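Local coordinates for protein PipY (Synechococcus elongatus, PDB 5NLC) that binds pyridoxal 5'-phosphate and is probably involved in keeping the cellular supply of this cofactor in balance, at residues S13-S18 against T207-G212; R34-Y37 against H43-E46; K80-F85 against D101-E106; A135-L140 against A176-Q181; A162-L167 against W198-A203. All blocks are in the same frame, centred on the assembly; numbering follows the deposited sequence.

Interaction 1: residues S13-S18 against T207-G212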
# COMPACT_ATOMS: atom_id res chain seq x y z
N SER A 13 -2.15 7.87 -18.98
CA SER A 13 -3.06 7.70 -20.09
C SER A 13 -3.63 6.28 -20.14
O SER A 13 -4.67 6.08 -20.73
CB SER A 13 -2.43 8.10 -21.42
OG SER A 13 -1.45 7.14 -21.80
N GLN A 14 -2.93 5.32 -19.55
CA GLN A 14 -3.40 3.95 -19.52
C GLN A 14 -4.35 3.67 -18.36
O GLN A 14 -4.98 2.67 -18.39
CB GLN A 14 -2.24 2.94 -19.50
CG GLN A 14 -1.28 3.08 -20.65
CD GLN A 14 -0.01 2.27 -20.47
OE1 GLN A 14 1.08 2.82 -20.37
NE2 GLN A 14 -0.16 0.96 -20.43
N LEU A 15 -4.48 4.55 -17.37
CA LEU A 15 -5.21 4.20 -16.20
C LEU A 15 -6.59 4.88 -16.14
O LEU A 15 -6.74 6.02 -16.54
CB LEU A 15 -4.41 4.56 -14.96
CG LEU A 15 -3.01 3.92 -14.89
CD1 LEU A 15 -2.22 4.57 -13.80
CD2 LEU A 15 -3.07 2.43 -14.65
N PRO A 16 -7.58 4.20 -15.60
CA PRO A 16 -8.86 4.87 -15.29
C PRO A 16 -8.70 5.74 -14.03
O PRO A 16 -7.76 5.52 -13.27
CB PRO A 16 -9.80 3.73 -15.02
CG PRO A 16 -8.94 2.61 -14.59
CD PRO A 16 -7.60 2.79 -15.23
N PRO A 17 -9.57 6.75 -13.84
CA PRO A 17 -9.48 7.66 -12.70
C PRO A 17 -9.64 6.92 -11.39
O PRO A 17 -9.20 7.45 -10.37
CB PRO A 17 -10.68 8.58 -12.88
CG PRO A 17 -11.68 7.70 -13.57
CD PRO A 17 -10.82 6.99 -14.60
N SER A 18 -10.21 5.71 -11.41
CA SER A 18 -10.35 4.93 -10.17
C SER A 18 -8.99 4.37 -9.59
O SER A 18 -8.94 3.87 -8.43
CB SER A 18 -11.35 3.80 -10.40
OG SER A 18 -10.86 2.76 -11.25
N THR A 207 -7.17 -0.30 -6.78
CA THR A 207 -7.22 1.14 -6.63
C THR A 207 -5.84 1.79 -6.40
O THR A 207 -5.71 3.00 -6.57
CB THR A 207 -8.17 1.55 -5.51
OG1 THR A 207 -7.70 1.03 -4.26
CG2 THR A 207 -9.67 1.05 -5.83
N TRP A 208 -4.85 1.03 -5.94
CA TRP A 208 -3.51 1.54 -5.74
C TRP A 208 -2.58 0.58 -6.45
O TRP A 208 -2.61 -0.58 -6.10
CB TRP A 208 -3.10 1.51 -4.26
CG TRP A 208 -3.75 2.47 -3.35
CD1 TRP A 208 -4.56 2.14 -2.31
CD2 TRP A 208 -3.53 3.90 -3.25
NE1 TRP A 208 -4.87 3.26 -1.57
CE2 TRP A 208 -4.30 4.37 -2.15
CE3 TRP A 208 -2.80 4.83 -3.98
CZ2 TRP A 208 -4.37 5.73 -1.81
CZ3 TRP A 208 -2.84 6.20 -3.60
CH2 TRP A 208 -3.64 6.63 -2.57
N ILE A 209 -1.80 1.04 -7.43
CA ILE A 209 -0.74 0.23 -8.00
C ILE A 209 0.65 0.82 -7.69
O ILE A 209 0.75 2.00 -7.40
CB ILE A 209 -0.90 0.02 -9.53
CG1 ILE A 209 -0.83 1.35 -10.29
CG2 ILE A 209 -2.23 -0.67 -9.79
CD1 ILE A 209 -0.79 1.20 -11.78
N ARG A 210 1.67 0.01 -7.83
CA ARG A 210 3.06 0.34 -7.39
C ARG A 210 3.97 0.24 -8.57
O ARG A 210 4.20 -0.86 -9.06
CB ARG A 210 3.61 -0.68 -6.33
CG ARG A 210 2.73 -0.92 -5.19
CD ARG A 210 3.23 -1.88 -4.10
NE ARG A 210 3.45 -3.29 -4.43
CZ ARG A 210 2.48 -4.18 -4.60
NH1 ARG A 210 1.19 -3.83 -4.58
NH2 ARG A 210 2.81 -5.45 -4.81
N VAL A 211 4.55 1.36 -9.00
CA VAL A 211 5.43 1.33 -10.16
C VAL A 211 6.70 2.13 -9.87
O VAL A 211 6.64 3.14 -9.21
CB VAL A 211 4.72 1.91 -11.40
CG1 VAL A 211 3.54 1.06 -11.81
CG2 VAL A 211 4.16 3.29 -11.07
N GLY A 212 7.84 1.61 -10.34
CA GLY A 212 9.13 2.14 -9.95
C GLY A 212 9.86 2.64 -11.18
O GLY A 212 9.70 3.78 -11.60

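Interaction 2: residues R34-Y37 against H43-E46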
# COMPACT_ATOMS: atom_id res chain seq x y z
N ARG A 34 11.51 15.27 -6.62
CA ARG A 34 11.11 16.60 -7.01
C ARG A 34 10.74 16.72 -8.46
O ARG A 34 9.70 17.34 -8.78
CB ARG A 34 12.16 17.64 -6.70
CG ARG A 34 12.37 17.86 -5.22
CD ARG A 34 13.14 19.15 -4.97
NE ARG A 34 13.23 19.37 -3.51
CZ ARG A 34 12.29 19.83 -2.72
NH1 ARG A 34 11.16 20.27 -3.18
NH2 ARG A 34 12.52 19.89 -1.42
N GLU A 35 11.52 16.09 -9.35
CA GLU A 35 11.14 16.05 -10.77
C GLU A 35 9.74 15.41 -11.01
O GLU A 35 8.94 15.93 -11.82
CB GLU A 35 12.25 15.42 -11.64
CG GLU A 35 12.05 15.49 -13.13
CD GLU A 35 13.20 14.92 -13.96
OE1 GLU A 35 14.36 14.74 -13.44
OE2 GLU A 35 12.97 14.63 -15.15
N ALA A 36 9.47 14.29 -10.34
CA ALA A 36 8.19 13.65 -10.42
C ALA A 36 7.07 14.48 -9.91
O ALA A 36 6.00 14.53 -10.51
CB ALA A 36 8.20 12.29 -9.75
N TYR A 37 7.31 15.16 -8.80
CA TYR A 37 6.35 16.10 -8.23
C TYR A 37 5.98 17.23 -9.21
O TYR A 37 4.80 17.57 -9.42
CB TYR A 37 6.85 16.60 -6.89
CG TYR A 37 5.84 17.41 -6.11
CD1 TYR A 37 5.63 18.75 -6.43
CD2 TYR A 37 5.12 16.86 -5.08
CE1 TYR A 37 4.70 19.53 -5.74
CE2 TYR A 37 4.19 17.65 -4.35
CZ TYR A 37 4.00 18.95 -4.70
OH TYR A 37 3.08 19.74 -4.07
N HIS A 43 1.92 10.68 -4.83
CA HIS A 43 2.05 9.49 -3.99
C HIS A 43 3.36 8.77 -4.24
O HIS A 43 3.65 8.39 -5.38
CB HIS A 43 0.91 8.54 -4.32
CG HIS A 43 -0.43 9.09 -4.00
ND1 HIS A 43 -0.88 9.25 -2.70
CD2 HIS A 43 -1.43 9.55 -4.80
CE1 HIS A 43 -2.09 9.80 -2.71
NE2 HIS A 43 -2.46 9.93 -3.98
N PHE A 44 4.15 8.64 -3.20
CA PHE A 44 5.45 8.03 -3.25
C PHE A 44 5.54 6.95 -2.23
O PHE A 44 4.96 7.05 -1.15
CB PHE A 44 6.54 9.07 -3.01
CG PHE A 44 6.62 10.08 -4.10
CD1 PHE A 44 5.80 11.19 -4.08
CD2 PHE A 44 7.38 9.84 -5.24
CE1 PHE A 44 5.82 12.14 -5.09
CE2 PHE A 44 7.41 10.79 -6.26
CZ PHE A 44 6.64 11.93 -6.21
N GLY A 45 6.17 5.85 -2.63
CA GLY A 45 6.21 4.67 -1.83
C GLY A 45 7.65 4.18 -1.58
O GLY A 45 8.52 4.23 -2.49
N GLU A 46 7.88 3.70 -0.36
CA GLU A 46 9.17 3.12 0.00
C GLU A 46 8.91 1.73 0.59
O GLU A 46 7.87 1.49 1.16
CB GLU A 46 9.89 4.00 1.00
CG GLU A 46 10.39 5.36 0.41
CD GLU A 46 11.69 5.26 -0.38
OE1 GLU A 46 12.49 4.32 -0.12
OE2 GLU A 46 11.93 6.13 -1.30

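Interaction 3: residues K80-F85 against D101-E106. With PO4 (phosphate ion), chain C.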
# COMPACT_ATOMS: atom_id res chain seq x y z
N LYS A 80 8.21 4.59 14.30
CA LYS A 80 8.70 5.39 13.19
C LYS A 80 7.77 5.36 11.98
O LYS A 80 7.67 6.34 11.29
CB LYS A 80 10.12 4.97 12.79
CG LYS A 80 11.17 5.39 13.84
CD LYS A 80 12.51 4.79 13.43
CE LYS A 80 13.68 5.40 14.22
NZ LYS A 80 14.74 4.37 14.36
N ALA A 81 7.14 4.24 11.70
CA ALA A 81 6.18 4.19 10.58
C ALA A 81 4.97 5.11 10.80
O ALA A 81 4.57 5.82 9.90
CB ALA A 81 5.71 2.76 10.39
N VAL A 82 4.43 5.13 12.03
CA VAL A 82 3.33 6.04 12.33
C VAL A 82 3.77 7.50 12.16
O VAL A 82 3.02 8.33 11.67
CB VAL A 82 2.73 5.75 13.70
CG1 VAL A 82 1.66 6.78 14.05
CG2 VAL A 82 2.13 4.36 13.74
N GLU A 83 5.00 7.79 12.55
CA GLU A 83 5.47 9.16 12.57
C GLU A 83 5.70 9.67 11.15
O GLU A 83 5.46 10.84 10.93
CB GLU A 83 6.76 9.30 13.40
CG GLU A 83 6.57 9.23 14.94
CD GLU A 83 7.91 9.20 15.73
OE1 GLU A 83 8.95 8.76 15.19
OE2 GLU A 83 7.91 9.61 16.92
N HIS A 84 6.12 8.79 10.22
CA HIS A 84 6.62 9.16 8.92
C HIS A 84 5.74 8.80 7.73
O HIS A 84 6.02 9.29 6.69
CB HIS A 84 8.03 8.59 8.70
CG HIS A 84 9.04 9.22 9.60
ND1 HIS A 84 9.75 10.35 9.24
CD2 HIS A 84 9.38 8.94 10.88
CE1 HIS A 84 10.48 10.74 10.29
NE2 HIS A 84 10.31 9.88 11.27
N PHE A 85 4.76 7.91 7.85
CA PHE A 85 3.98 7.50 6.69
C PHE A 85 2.53 7.92 6.85
O PHE A 85 1.95 7.83 7.93
CB PHE A 85 4.14 6.00 6.50
CG PHE A 85 5.52 5.61 5.95
CD1 PHE A 85 5.75 5.62 4.59
CD2 PHE A 85 6.52 5.26 6.79
CE1 PHE A 85 7.00 5.31 4.08
CE2 PHE A 85 7.78 4.93 6.32
CZ PHE A 85 8.03 4.95 4.96
N ASP A 101 -2.25 1.15 16.19
CA ASP A 101 -3.37 1.87 16.83
C ASP A 101 -2.96 2.46 18.20
O ASP A 101 -3.28 3.60 18.50
CB ASP A 101 -4.58 0.95 16.97
CG ASP A 101 -5.79 1.68 17.55
OD1 ASP A 101 -6.48 2.36 16.78
OD2 ASP A 101 -6.02 1.56 18.76
N ARG A 102 -2.22 1.70 18.99
CA ARG A 102 -1.79 2.16 20.29
C ARG A 102 -0.82 3.37 20.11
O ARG A 102 -0.99 4.42 20.72
CB ARG A 102 -1.11 1.05 21.06
CG ARG A 102 -0.56 1.54 22.40
CD ARG A 102 -0.03 0.43 23.30
NE ARG A 102 1.17 -0.25 22.78
CZ ARG A 102 2.39 0.29 22.62
NH1 ARG A 102 2.66 1.57 22.88
NH2 ARG A 102 3.37 -0.50 22.16
N ILE A 103 0.14 3.23 19.20
CA ILE A 103 1.11 4.27 18.91
C ILE A 103 0.45 5.47 18.30
O ILE A 103 0.73 6.60 18.72
CB ILE A 103 2.25 3.76 18.02
CG1 ILE A 103 3.08 2.69 18.78
CG2 ILE A 103 3.18 4.91 17.62
CD1 ILE A 103 3.93 1.80 17.83
N ALA A 104 -0.46 5.24 17.33
CA ALA A 104 -1.25 6.32 16.72
C ALA A 104 -1.97 7.18 17.79
O ALA A 104 -1.86 8.41 17.75
CB ALA A 104 -2.23 5.78 15.70
N GLY A 105 -2.60 6.52 18.75
CA GLY A 105 -3.29 7.19 19.86
C GLY A 105 -2.37 8.02 20.75
O GLY A 105 -2.69 9.16 21.13
N GLU A 106 -1.19 7.48 21.04
CA GLU A 106 -0.16 8.22 21.81
C GLU A 106 0.34 9.45 21.06
O GLU A 106 0.49 10.52 21.66
CB GLU A 106 1.03 7.31 22.13
CG GLU A 106 0.71 6.12 23.04
CD GLU A 106 1.92 5.18 23.28
OE1 GLU A 106 3.06 5.51 22.81
OE2 GLU A 106 1.68 4.11 23.95
P PO4 C . 6.46 1.26 21.28
O1 PO4 C . 5.42 0.54 20.46
O2 PO4 C . 7.43 1.98 20.37
O3 PO4 C . 5.75 2.26 22.17
O4 PO4 C . 7.18 0.25 22.16

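Interaction 4: residues A135-L140 against A176-Q181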
# COMPACT_ATOMS: atom_id res chain seq x y z
N ALA A 135 -12.18 -13.53 11.46
CA ALA A 135 -12.47 -13.67 12.86
C ALA A 135 -12.15 -12.45 13.67
O ALA A 135 -12.76 -12.24 14.73
CB ALA A 135 -11.72 -14.85 13.46
N GLU A 136 -11.18 -11.67 13.23
CA GLU A 136 -10.74 -10.49 13.98
C GLU A 136 -11.40 -9.22 13.54
O GLU A 136 -11.15 -8.16 14.09
CB GLU A 136 -9.21 -10.39 13.86
CG GLU A 136 -8.48 -11.46 14.68
CD GLU A 136 -9.10 -11.74 16.09
OE1 GLU A 136 -9.36 -10.81 16.89
OE2 GLU A 136 -9.40 -12.93 16.40
N LEU A 137 -12.25 -9.30 12.53
CA LEU A 137 -12.93 -8.12 12.04
C LEU A 137 -13.69 -7.26 13.10
O LEU A 137 -13.62 -6.04 13.03
CB LEU A 137 -13.88 -8.55 10.93
CG LEU A 137 -13.92 -7.87 9.62
CD1 LEU A 137 -12.57 -7.54 9.05
CD2 LEU A 137 -14.87 -8.69 8.76
N PRO A 138 -14.34 -7.88 14.09
CA PRO A 138 -14.99 -7.07 15.09
C PRO A 138 -14.02 -6.25 15.90
O PRO A 138 -14.32 -5.11 16.24
CB PRO A 138 -15.70 -8.10 15.98
CG PRO A 138 -15.89 -9.26 15.10
CD PRO A 138 -14.67 -9.31 14.24
N GLN A 139 -12.86 -6.83 16.22
CA GLN A 139 -11.87 -6.11 17.00
C GLN A 139 -11.15 -5.06 16.14
O GLN A 139 -10.86 -3.95 16.60
CB GLN A 139 -10.86 -7.09 17.59
CG GLN A 139 -11.43 -7.86 18.78
CD GLN A 139 -12.41 -8.92 18.39
OE1 GLN A 139 -12.18 -9.64 17.38
NE2 GLN A 139 -13.52 -9.06 19.19
N LEU A 140 -10.90 -5.41 14.87
CA LEU A 140 -10.35 -4.40 13.95
C LEU A 140 -11.24 -3.18 13.81
O LEU A 140 -10.76 -2.03 13.78
CB LEU A 140 -10.10 -5.00 12.58
CG LEU A 140 -8.95 -5.98 12.57
CD1 LEU A 140 -9.03 -6.87 11.35
CD2 LEU A 140 -7.61 -5.27 12.59
N ALA A 176 -14.95 -7.42 -0.91
CA ALA A 176 -16.39 -7.09 -0.88
C ALA A 176 -17.09 -7.92 0.22
O ALA A 176 -17.96 -7.40 0.97
CB ALA A 176 -17.00 -7.34 -2.25
N GLU A 177 -16.73 -9.18 0.37
CA GLU A 177 -17.28 -9.93 1.49
C GLU A 177 -16.93 -9.33 2.83
O GLU A 177 -17.77 -9.29 3.71
CB GLU A 177 -16.83 -11.38 1.52
CG GLU A 177 -17.50 -12.21 0.49
CD GLU A 177 -19.05 -12.17 0.57
OE1 GLU A 177 -19.68 -11.81 -0.47
OE2 GLU A 177 -19.58 -12.43 1.66
N LEU A 178 -15.67 -8.94 3.02
CA LEU A 178 -15.30 -8.38 4.29
C LEU A 178 -16.05 -7.09 4.54
O LEU A 178 -16.40 -6.79 5.70
CB LEU A 178 -13.77 -8.14 4.36
CG LEU A 178 -12.92 -9.37 4.42
CD1 LEU A 178 -11.49 -8.91 4.42
CD2 LEU A 178 -13.18 -10.24 5.60
N GLN A 179 -16.27 -6.31 3.48
CA GLN A 179 -16.90 -5.02 3.65
C GLN A 179 -18.34 -5.22 4.11
O GLN A 179 -18.85 -4.43 4.93
CB GLN A 179 -16.85 -4.20 2.35
CG GLN A 179 -17.65 -2.89 2.40
CD GLN A 179 -17.08 -1.87 3.34
OE1 GLN A 179 -16.35 -1.01 2.92
NE2 GLN A 179 -17.45 -1.92 4.63
N GLN A 180 -18.97 -6.27 3.59
CA GLN A 180 -20.35 -6.67 4.02
C GLN A 180 -20.35 -7.12 5.48
O GLN A 180 -21.27 -6.79 6.21
CB GLN A 180 -20.95 -7.76 3.13
N GLN A 181 -19.30 -7.78 5.93
CA GLN A 181 -19.20 -8.23 7.32
C GLN A 181 -18.84 -7.09 8.30
O GLN A 181 -19.18 -7.21 9.48
CB GLN A 181 -18.16 -9.34 7.47
CG GLN A 181 -18.46 -10.63 6.68
CD GLN A 181 -19.65 -11.38 7.22
OE1 GLN A 181 -20.68 -11.49 6.55
NE2 GLN A 181 -19.54 -11.81 8.46

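Interaction 5: residues A162-L167 against W198-A203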
# COMPACT_ATOMS: atom_id res chain seq x y z
N ALA A 162 -1.93 -16.34 -15.35
CA ALA A 162 -3.28 -16.84 -15.07
C ALA A 162 -3.58 -16.93 -13.58
O ALA A 162 -4.65 -16.49 -13.12
CB ALA A 162 -3.51 -18.18 -15.79
N GLU A 163 -2.63 -17.44 -12.84
CA GLU A 163 -2.77 -17.62 -11.40
C GLU A 163 -2.83 -16.22 -10.74
O GLU A 163 -3.55 -16.02 -9.73
CB GLU A 163 -1.62 -18.43 -10.84
CG GLU A 163 -1.68 -19.91 -11.08
CD GLU A 163 -0.34 -20.63 -10.87
OE1 GLU A 163 0.77 -20.02 -10.80
OE2 GLU A 163 -0.39 -21.87 -10.87
N THR A 164 -2.11 -15.23 -11.30
CA THR A 164 -2.17 -13.88 -10.79
C THR A 164 -3.52 -13.21 -11.04
O THR A 164 -4.08 -12.54 -10.16
CB THR A 164 -1.03 -13.02 -11.38
OG1 THR A 164 0.19 -13.67 -11.04
CG2 THR A 164 -1.11 -11.60 -10.87
N GLN A 165 -4.02 -13.34 -12.23
CA GLN A 165 -5.37 -12.83 -12.53
C GLN A 165 -6.40 -13.38 -11.54
O GLN A 165 -7.22 -12.62 -10.98
CB GLN A 165 -5.78 -13.26 -13.94
CG GLN A 165 -7.17 -12.72 -14.26
CD GLN A 165 -7.65 -13.19 -15.55
OE1 GLN A 165 -7.86 -14.41 -15.70
NE2 GLN A 165 -7.82 -12.26 -16.54
N ALA A 166 -6.35 -14.67 -11.32
CA ALA A 166 -7.31 -15.33 -10.44
C ALA A 166 -7.14 -14.80 -9.01
O ALA A 166 -8.14 -14.56 -8.28
CB ALA A 166 -7.19 -16.85 -10.53
N LEU A 167 -5.90 -14.57 -8.61
CA LEU A 167 -5.61 -14.05 -7.27
C LEU A 167 -6.18 -12.68 -7.04
O LEU A 167 -6.77 -12.47 -5.96
CB LEU A 167 -4.08 -14.06 -6.96
CG LEU A 167 -3.64 -13.40 -5.65
CD1 LEU A 167 -3.99 -14.20 -4.40
CD2 LEU A 167 -2.15 -13.20 -5.71
N TRP A 198 0.75 -5.05 -12.90
CA TRP A 198 -0.29 -4.03 -12.62
C TRP A 198 -1.44 -3.99 -13.67
O TRP A 198 -2.54 -3.70 -13.31
CB TRP A 198 0.27 -2.61 -12.36
CG TRP A 198 0.91 -1.94 -13.54
CD1 TRP A 198 2.26 -1.81 -13.79
CD2 TRP A 198 0.26 -1.28 -14.60
NE1 TRP A 198 2.49 -1.15 -14.95
CE2 TRP A 198 1.27 -0.83 -15.50
CE3 TRP A 198 -1.08 -1.08 -14.94
CZ2 TRP A 198 0.97 -0.12 -16.66
CZ3 TRP A 198 -1.38 -0.37 -16.09
CH2 TRP A 198 -0.36 0.06 -16.97
N PRO A 199 -1.18 -4.30 -14.95
CA PRO A 199 -2.36 -4.32 -15.85
C PRO A 199 -3.40 -5.39 -15.43
O PRO A 199 -4.60 -5.16 -15.53
CB PRO A 199 -1.74 -4.59 -17.23
CG PRO A 199 -0.32 -4.07 -17.10
CD PRO A 199 0.08 -4.43 -15.70
N LEU A 200 -2.96 -6.53 -14.93
CA LEU A 200 -3.90 -7.57 -14.46
C LEU A 200 -4.65 -7.04 -13.23
O LEU A 200 -5.88 -7.28 -13.07
CB LEU A 200 -3.21 -8.85 -14.09
CG LEU A 200 -2.42 -9.55 -15.20
CD1 LEU A 200 -1.74 -10.79 -14.63
CD2 LEU A 200 -3.27 -9.89 -16.38
N ALA A 201 -3.92 -6.30 -12.39
CA ALA A 201 -4.50 -5.76 -11.14
C ALA A 201 -5.57 -4.75 -11.45
O ALA A 201 -6.68 -4.83 -10.90
CB ALA A 201 -3.40 -5.16 -10.30
N VAL A 202 -5.29 -3.83 -12.37
CA VAL A 202 -6.22 -2.80 -12.75
C VAL A 202 -7.50 -3.44 -13.32
O VAL A 202 -8.60 -3.05 -12.94
CB VAL A 202 -5.61 -1.83 -13.76
CG1 VAL A 202 -6.65 -0.94 -14.42
CG2 VAL A 202 -4.49 -1.03 -13.14
N ALA A 203 -7.36 -4.45 -14.18
CA ALA A 203 -8.54 -5.08 -14.76
C ALA A 203 -9.38 -5.78 -13.67
O ALA A 203 -10.55 -5.98 -13.86
CB ALA A 203 -8.13 -6.10 -15.84

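Interaction 1: residues S13-S18 against T207-G212
Leu15 and Ile209 meet tip to tip where the loop after helix 4-14 passes strand 208-211, the eighth strand of the modified TIM barrel. The touch is between methyl groups. Leu15 CD2 lies 3.9 Å from Ile209 CD1, and Leu15 CD1 lies 4.2 Å from that same carbon. The fork of the leucine thus faces a single methyl. Ile209 holds CG1 between its backbone N and carbonyl carbon (chi1 62°). From there the chain runs on extended, and this carries CD1 out to the loop.

The second touch uses the backbone of Ser18. Its O lies 3.7 Å from Thr207 CA and 3.9 Å from Thr207 CG2. No hydrogen bond joins the two segments.

Trp198 of helix 198-203 packs on Leu15. Thr207 and Ile209 make backbone hydrogen bonds to Gln20, which joins this strand to strand 20-24. Trp208 points away from the loop, into the barrel, where its ring meets His43, His68, Trp87 and His89 edge-to-face.

The strand also serves the cofactor site. Arg210 and Gly212 bind pyridoxal 5'-phosphate, although no cofactor is bound in this model. At the other end of the segment the strand neighbours 189-191: Thr207 OG1 is hydrogen-bonded to both Glu189 OE1 and Leu190 N.

Interaction 2: residues R34-Y37 against H43-E46
Ala36 and Phe44 join the helix to the second strand of a beta-alpha-beta unit, made of strand 20-24, helix 30-38 and strand 43-46 of the barrel. The methyl of Ala36 meets the outer edge of the Phe44 ring, in the ring plane. It sits evenly between two ring carbons: Ala36 CB is 3.9 Å from Phe44 CE2 and 3.9 Å from Phe44 CZ. This is an edge contact, and neither face of the ring is used for it.

The Phe44 conformation explains the approach. CG is anti to the carbonyl carbon and beside the backbone N (chi1 -66°), and the ring leaves the strand toward the helix. The second torsion (chi2 85°) turns the ring so that its CE2-CZ edge is presented to Ala36. The phenylalanine also packs on Ala23, Leu65 and Trp67. Backbone hydrogen bonds to Thr66 and His68 fix its place in the sheet.

The Tyr37 side chain leads instead to other partners. It packs on Pro63, a residue of a calcium site that is empty here. Arg42 makes a cation-pi contact with the Tyr37 ring, and OH is hydrogen-bonded to Asp64 OD1.

What Tyr37 gives to Phe44 is backbone. Both segments are otherwise joined by apolar atoms, with no hydrogen bond across. Tyr37 N lies near the plane of the Phe44 ring, at its edge, 4.2 Å from Phe44 CZ.

Interaction 3: residues K80-F85 against D101-E106
Val82 crosses Ile103 obliquely and lies against the backbone of Ala104. The contact joins helix 78-84 to helix 94-107, two neighbouring helices of the outer layer of the barrel. The helices come close here: Val82 CA and Ala104 CA are 6.4 Å apart.

The two branches of the valine divide the work. CG1 is anti to the backbone N (chi1 175°) and reaches over helix 94-107, where it lies 4.0 Å from Ala104 CA. CG2 turns to the isoleucine and lies 4.1 Å from Ile103 CG2. The same Ile103 methyl is 4.0 Å from Val82 CB. Leu100 and Leu107 add to the apolar surroundings of Val82.

The other arm of Ile103 leads to a phosphate ion, probably from the crystallisation liquor. Ile103 CD1 lies 3.3 Å from its O1. Arg102 grips the ion edge-on with two hydrogen bonds. Arg102 NH1 gives a nearly straight one to O3 (3.2 Å, 166°), and Arg102 NH2 a more bent one to O1 (2.9 Å, 137°). Arg79 and Arg99 complete the site. NH1 also makes a salt bridge to Glu106 OE2, which it meets from above the carboxylate plane. Glu106 OE1 is bridged to Arg79.

Replacing Ile103 by an alanine would remove CG2 and probably open a gap against Val82 CB and CG2.

The contact thus has two characters. Across the helices no polar bond forms, and valine carbons meet isoleucine and alanine. At its border three arginines gather round an anion, and their positive charge is probably offset by phosphate and Glu106.

Interaction 4: residues A135-L140 against A176-Q181
Leu137 reaches from helix 130-141 across to Leu178 and Gln181 of helix 161-181. These are successive helices in the outer layer of the barrel, with strand 147-152 between them in the chain.

The side chain of Leu137 can be followed outward. Leu137 CB points toward the other helix but stays 5.6 Å from Gln181 CB. Leu137 CG is still at a distance, 4.7 Å from Leu178 CD2. At the fork the two methyls differ. Leu137 CD1 comes to 4.4 Å from Leu178 CD2. Leu137 CD2 makes the close contacts: it lies 3.9 Å from Leu178 CD2 and 3.6 Å from Gln181 CB.

The first torsion of Leu137 is unusual. Its chi1 of -130° is off the staggered positions, which suggests some strain in bringing CD2 against both partners. Leu137 and Leu178 meet at a slant, whereas Leu137 and Gln181 cross at about a right angle. Gln181 offers its CB and then bends at chi2 (-68°), which takes its amide away from the leucine.

The helix is kinked just after Leu137. Pro138 has no N-H to give, and Gln139 N also lacks a bond to the preceding turn. Neighbours add to the contact: Ala182 touches Leu137, and Leu178 also packs on Leu133, Leu151 and Leu187.

No hydrogen bond or salt bridge spans the two segments. The join therefore rests on the fit of carbon atoms. Its buried part is leucine on leucine, and at its exposed border the aliphatic base of a glutamine continues the apolar surface.

Interaction 5: residues A162-L167 against W198-A203
Thr164 and Leu200 make a small apolar helix-to-helix contact in the outer layer of the barrel. It joins the first turns of helix 161-181 to the short helix 198-203. It is partly buried, and no hydrogen bond crosses it.

One methyl does most of the touching. Leu200 CD1 lies 3.9 Å from Thr164 CG2 and 4.0 Å from Thr164 CB. It also comes 4.2 Å from Gln165 N, so it rests on the helix backbone too. The two side chains cross at about a right angle. Leu200 has CG beside its backbone N and is then extended (chi2 178°), which carries CD1 across to the facing helix.

Thr164 is turned to show its carbon side. CG2 is anti to the backbone N and faces Leu200, while OG1 (chi1 -58°) is hydrogen-bonded to the O of Thr160, just before the helix begins. The hydroxyl is thus satisfied by its own chain, and the methyl is left for the contact.

The backbones are close, with Gln165 CA and Leu200 CA 5.8 Å apart. The Gln165 side chain runs along the exposed border and touches Glu204. Phe168 packs on Leu200 and Ala201. On another side of the short helix, Trp198 lies against Ile209 and Val211, and its NE1 is hydrogen-bonded to Gln214 OE1.

Strand 208-211 follows this short helix in the chain and carries Arg210, a residue that binds pyridoxal 5'-phosphate, which is absent here. Neighbouring helices packed round a parallel barrel are typical of the TIM-barrel architecture, here the modified form of fold type III pyridoxal phosphate proteins.

Interaction 1 brings segments near the two chain ends together, and the other four lie within the loop it closes. It touches two of them. Trp208 CH2 is 3.5 Å from His43 CE1 of interaction 2, and Leu15 CD2 is 3.6 Å from Trp198 CZ3 of interaction 5. Interactions 4 and 5 share helix 161-181. Interaction 3 is about 27 Å from interaction 1, centre to centre. Interaction 1 contains the cofactor-binding Arg210 and Gly212. The Phe44 side chain of interaction 2 lies about 9 Å from Gly212, and the Thr164 side chain of interaction 5 about 9 Å from that of Arg210; the cofactor itself is absent. Interactions 3 and 4 lie away from the site.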